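Local coordinates for protein terminal oxygenase component of carbazole 1,9a-dioxygenase (Nocardioides aromaticivorans, PDB 3GCF) that probably catalyses the dioxygenation of carbazole at its 1 and 9a positions, using a Rieske [2Fe-2S] cluster to feed electrons to a mononuclear iron, at residues 119-122 with 123-127; 51-55 with 56-60. All coordinates share one frame; numbering follows the deposited sequence.

Contact 1 of 2, residues 119-122 with 123-127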
loop_
_atom_site.group_PDB
_atom_site.type_symbol
_atom_site.label_atom_id
_atom_site.label_comp_id
_atom_site.label_asym_id
_atom_site.label_seq_id
_atom_site.Cartn_x
_atom_site.Cartn_y
_atom_site.Cartn_z
ATOM N N SER A 119 -22.219 -24.233 27.300
ATOM C CA SER A 119 -22.380 -22.786 27.330
ATOM C C SER A 119 -23.766 -22.417 26.804
ATOM O O SER A 119 -24.236 -22.967 25.809
ATOM C CB SER A 119 -21.299 -22.106 26.486
ATOM O OG SER A 119 -21.470 -20.699 26.491
ATOM N N PRO A 120 -24.438 -21.468 27.467
ATOM C CA PRO A 120 -25.776 -21.035 27.063
ATOM C C PRO A 120 -25.922 -20.421 25.667
ATOM O O PRO A 120 -27.046 -20.205 25.206
ATOM C CB PRO A 120 -26.178 -20.072 28.183
ATOM C CG PRO A 120 -24.869 -19.509 28.626
ATOM C CD PRO A 120 -23.980 -20.723 28.653
ATOM N N VAL A 121 -24.814 -20.138 24.984
ATOM C CA VAL A 121 -24.929 -19.570 23.640
ATOM C C VAL A 121 -25.136 -20.665 22.604
ATOM O O VAL A 121 -25.563 -20.392 21.480
ATOM C CB VAL A 121 -23.682 -18.735 23.224
ATOM C CG1 VAL A 121 -23.578 -17.488 24.085
ATOM C CG2 VAL A 121 -22.420 -19.581 23.318
ATOM N N ILE A 122 -24.830 -21.902 22.980
ATOM C CA ILE A 122 -24.990 -23.034 22.072
ATOM C C ILE A 122 -26.440 -23.117 21.606
ATOM O O ILE A 122 -27.365 -23.031 22.412
ATOM C CB ILE A 122 -24.588 -24.350 22.762
ATOM C CG1 ILE A 122 -23.071 -24.375 22.966
ATOM C CG2 ILE A 122 -25.041 -25.549 21.931
ATOM C CD1 ILE A 122 -22.605 -25.448 23.924
ATOM N N GLY A 123 -26.631 -23.264 20.298
ATOM C CA GLY A 123 -27.977 -23.338 19.754
ATOM C C GLY A 123 -28.649 -21.987 19.562
ATOM O O GLY A 123 -29.731 -21.908 18.984
ATOM N N LYS A 124 -28.019 -20.918 20.040
ATOM C CA LYS A 124 -28.590 -19.579 19.908
ATOM C C LYS A 124 -27.831 -18.744 18.889
ATOM O O LYS A 124 -28.163 -17.582 18.651
ATOM C CB LYS A 124 -28.557 -18.851 21.252
ATOM C CG LYS A 124 -29.431 -19.462 22.338
ATOM C CD LYS A 124 -29.473 -18.547 23.562
ATOM C CE LYS A 124 -30.535 -18.986 24.570
ATOM N NZ LYS A 124 -30.252 -20.333 25.145
ATOM N N ILE A 125 -26.818 -19.340 18.276
ATOM C CA ILE A 125 -26.002 -18.622 17.311
ATOM C C ILE A 125 -25.699 -19.446 16.066
ATOM O O ILE A 125 -25.653 -20.679 16.110
ATOM C CB ILE A 125 -24.666 -18.188 17.974
ATOM C CG1 ILE A 125 -24.950 -17.117 19.032
ATOM C CG2 ILE A 125 -23.675 -17.693 16.924
ATOM C CD1 ILE A 125 -23.714 -16.571 19.705
ATOM N N GLY A 126 -25.489 -18.755 14.952
ATOM C CA GLY A 126 -25.164 -19.450 13.725
ATOM C C GLY A 126 -24.551 -18.540 12.682
ATOM O O GLY A 126 -24.696 -17.318 12.736
ATOM N N ILE A 127 -23.846 -19.137 11.732
ATOM C CA ILE A 127 -23.244 -18.370 10.658
ATOM C C ILE A 127 -23.760 -18.909 9.333
ATOM O O ILE A 127 -24.384 -19.967 9.275
ATOM C CB ILE A 127 -21.697 -18.437 10.685
ATOM C CG1 ILE A 127 -21.230 -19.891 10.774
ATOM C CG2 ILE A 127 -21.160 -17.613 11.850
ATOM C CD1 ILE A 127 -19.723 -20.030 10.783
#

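Contact 2 of 2, residues 51-55 with 56-60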
loop_
_atom_site.group_PDB
_atom_site.type_symbol
_atom_site.label_atom_id
_atom_site.label_comp_id
_atom_site.label_asym_id
_atom_site.label_seq_id
_atom_site.Cartn_x
_atom_site.Cartn_y
_atom_site.Cartn_z
ATOM N N ALA A 51 -9.692 -22.028 1.273
ATOM C CA ALA A 51 -10.341 -20.751 1.509
ATOM C C ALA A 51 -10.477 -19.971 0.207
ATOM O O ALA A 51 -9.529 -19.875 -0.570
ATOM C CB ALA A 51 -9.540 -19.938 2.530
ATOM N N VAL A 52 -11.662 -19.423 -0.031
ATOM C CA VAL A 52 -11.901 -18.639 -1.230
ATOM C C VAL A 52 -12.663 -17.367 -0.874
ATOM O O VAL A 52 -13.296 -17.281 0.180
ATOM C CB VAL A 52 -12.725 -19.430 -2.294
ATOM C CG1 VAL A 52 -12.021 -20.733 -2.646
ATOM C CG2 VAL A 52 -14.133 -19.695 -1.778
ATOM N N THR A 53 -12.579 -16.375 -1.750
ATOM C CA THR A 53 -13.280 -15.117 -1.557
ATOM C C THR A 53 -14.108 -14.938 -2.814
ATOM O O THR A 53 -13.570 -14.909 -3.922
ATOM C CB THR A 53 -12.300 -13.932 -1.398
ATOM O OG1 THR A 53 -11.474 -14.152 -0.251
ATOM C CG2 THR A 53 -13.062 -12.626 -1.201
ATOM N N MET A 54 -15.419 -14.832 -2.643
ATOM C CA MET A 54 -16.309 -14.686 -3.781
ATOM C C MET A 54 -17.253 -13.517 -3.589
ATOM O O MET A 54 -17.951 -13.437 -2.579
ATOM C CB MET A 54 -17.118 -15.970 -3.972
ATOM C CG MET A 54 -16.264 -17.204 -4.227
ATOM S SD MET A 54 -17.221 -18.735 -4.169
ATOM C CE MET A 54 -18.247 -18.545 -5.644
ATOM N N LEU A 55 -17.269 -12.614 -4.564
ATOM C CA LEU A 55 -18.134 -11.449 -4.511
ATOM C C LEU A 55 -18.056 -10.750 -3.155
ATOM O O LEU A 55 -19.080 -10.392 -2.570
ATOM C CB LEU A 55 -19.581 -11.857 -4.822
ATOM C CG LEU A 55 -19.882 -12.291 -6.265
ATOM C CD1 LEU A 55 -19.334 -13.683 -6.539
ATOM C CD2 LEU A 55 -21.383 -12.275 -6.489
ATOM N N GLY A 56 -16.833 -10.566 -2.666
ATOM C CA GLY A 56 -16.611 -9.902 -1.392
ATOM C C GLY A 56 -16.752 -10.779 -0.155
ATOM O O GLY A 56 -16.388 -10.362 0.941
ATOM N N GLU A 57 -17.275 -11.990 -0.317
ATOM C CA GLU A 57 -17.461 -12.886 0.823
ATOM C C GLU A 57 -16.355 -13.919 0.983
ATOM O O GLU A 57 -15.983 -14.597 0.027
ATOM C CB GLU A 57 -18.801 -13.621 0.713
ATOM C CG GLU A 57 -20.021 -12.718 0.740
ATOM C CD GLU A 57 -21.316 -13.506 0.760
ATOM O OE1 GLU A 57 -21.586 -14.180 1.775
ATOM O OE2 GLU A 57 -22.063 -13.459 -0.238
ATOM N N LYS A 58 -15.830 -14.036 2.199
ATOM C CA LYS A 58 -14.792 -15.020 2.476
ATOM C C LYS A 58 -15.515 -16.326 2.790
ATOM O O LYS A 58 -16.352 -16.391 3.689
ATOM C CB LYS A 58 -13.927 -14.575 3.660
ATOM C CG LYS A 58 -13.047 -13.365 3.356
ATOM C CD LYS A 58 -12.243 -12.924 4.570
ATOM C CE LYS A 58 -11.192 -13.958 4.982
ATOM N NZ LYS A 58 -10.096 -14.109 3.973
ATOM N N VAL A 59 -15.204 -17.361 2.022
ATOM C CA VAL A 59 -15.843 -18.650 2.195
ATOM C C VAL A 59 -14.815 -19.726 2.489
ATOM O O VAL A 59 -13.710 -19.698 1.952
ATOM C CB VAL A 59 -16.617 -19.048 0.915
ATOM C CG1 VAL A 59 -17.351 -20.363 1.134
ATOM C CG2 VAL A 59 -17.586 -17.932 0.523
ATOM N N LEU A 60 -15.185 -20.673 3.340
ATOM C CA LEU A 60 -14.299 -21.773 3.682
ATOM C C LEU A 60 -14.889 -23.056 3.111
ATOM O O LEU A 60 -16.045 -23.391 3.382
ATOM C CB LEU A 60 -14.167 -21.904 5.202
ATOM C CG LEU A 60 -13.244 -23.017 5.704
ATOM C CD1 LEU A 60 -11.800 -22.660 5.383
ATOM C CD2 LEU A 60 -13.421 -23.202 7.211
HETATM O O HOH W 1 -10.350 -16.026 1.263
#

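Contact 1 of 2, residues 119-122 with 123-127
V121 and K124 are the first and last residues of a type II beta turn, closed by K124 N donating to V121 O at 2.9 Å with an N-H...O angle of 154°; the donor lies 41° out of the V121 carbonyl plane. A type I turn from S119 to I122 runs directly into it, closed by I122 N to S119 O at 3.1 Å, so two successive turns share V121 and I122. G123 takes the positive phi of the third position in the type II turn, where a side chain would be jammed against the preceding carbonyl O. The K124 side chain folds back over the first turn: its CB lies 3.4 Å from V121 O, and CD approaches P120 O to 3.4 Å. A bend at the last torsion (chi4 64°) then brings NZ within 3.2 Å of P120 O, a hydrogen bond that meets the carbonyl in its own plane. The side chain of V121 meets I125 separately, CB to CD1 at 4.1 Å. I125 also packs on W101, a residue of the cluster pocket, and on L110, whereas V121 touches F360 of a neighbouring subunit. The two successive carbonyls of P120 and V121 therefore each receive a bond from K124, one from the ammonium and one from the amide, so that a single lysine ties together both turns of this Rieske-domain loop.

Contact 2 of 2, residues 51-55 with 56-60
E57 O accepts a hydrogen bond from M54 N at 2.7 Å, supplemented by a weaker CA-H...O contact from T53 CA at 3.2 Å. The motif is a beta hairpin of the Rieske domain with a two-residue loop, L55 and G56 at the corners of a type I' turn and both in positive-phi conformations. E57 N closes the turn on M54 O at 2.8 Å, well above that carbonyl's plane. Farther along, V52 and V59 form the second hydrogen-bonded pair, and their two bonds are straighter, with N-H...O angles of 172° and 175°. On the same face their side chains meet, V52 CG2 lying 3.7 Å from V59 CB; V52 chi1 of -57° sets that methyl between its own N and carbonyl carbon. E57 shares this face, but its carboxylate reaches outside the hairpin, OE1 bonding Y130 OH and OE2 forming a salt bridge with R381, which also bonds L55 O. M54 and L55 pack on H36. T53 and K58, a non-hydrogen-bonded pair, put their side chains on the opposite face, where a water lies 2.7 Å from T53 OG1 while accepting a weak bond from K58 NZ at 3.3 Å.

Contact 2 precedes contact 1 along the chain, and both belong to the Rieske domain; their centres are 23 Å apart and their nearest atoms about 8 Å. F82 bridges the gap, touching L60 of the hairpin and I127 of the loop. Contact 1 is nearer the [2Fe-2S] cluster: the V121 side chain comes to about 9 Å from it, against about 13 Å for K58 in contact 2. Their outward neighbours differ too. Residues 119-127 pack against F360, P361 and Q358 of a second subunit, whereas 51-60 meets P292, I293 and R381 of its own chain, so contact 1 faces a second subunit, while contact 2 faces the strand 285-292 end of the seven-stranded sheet in its own chain.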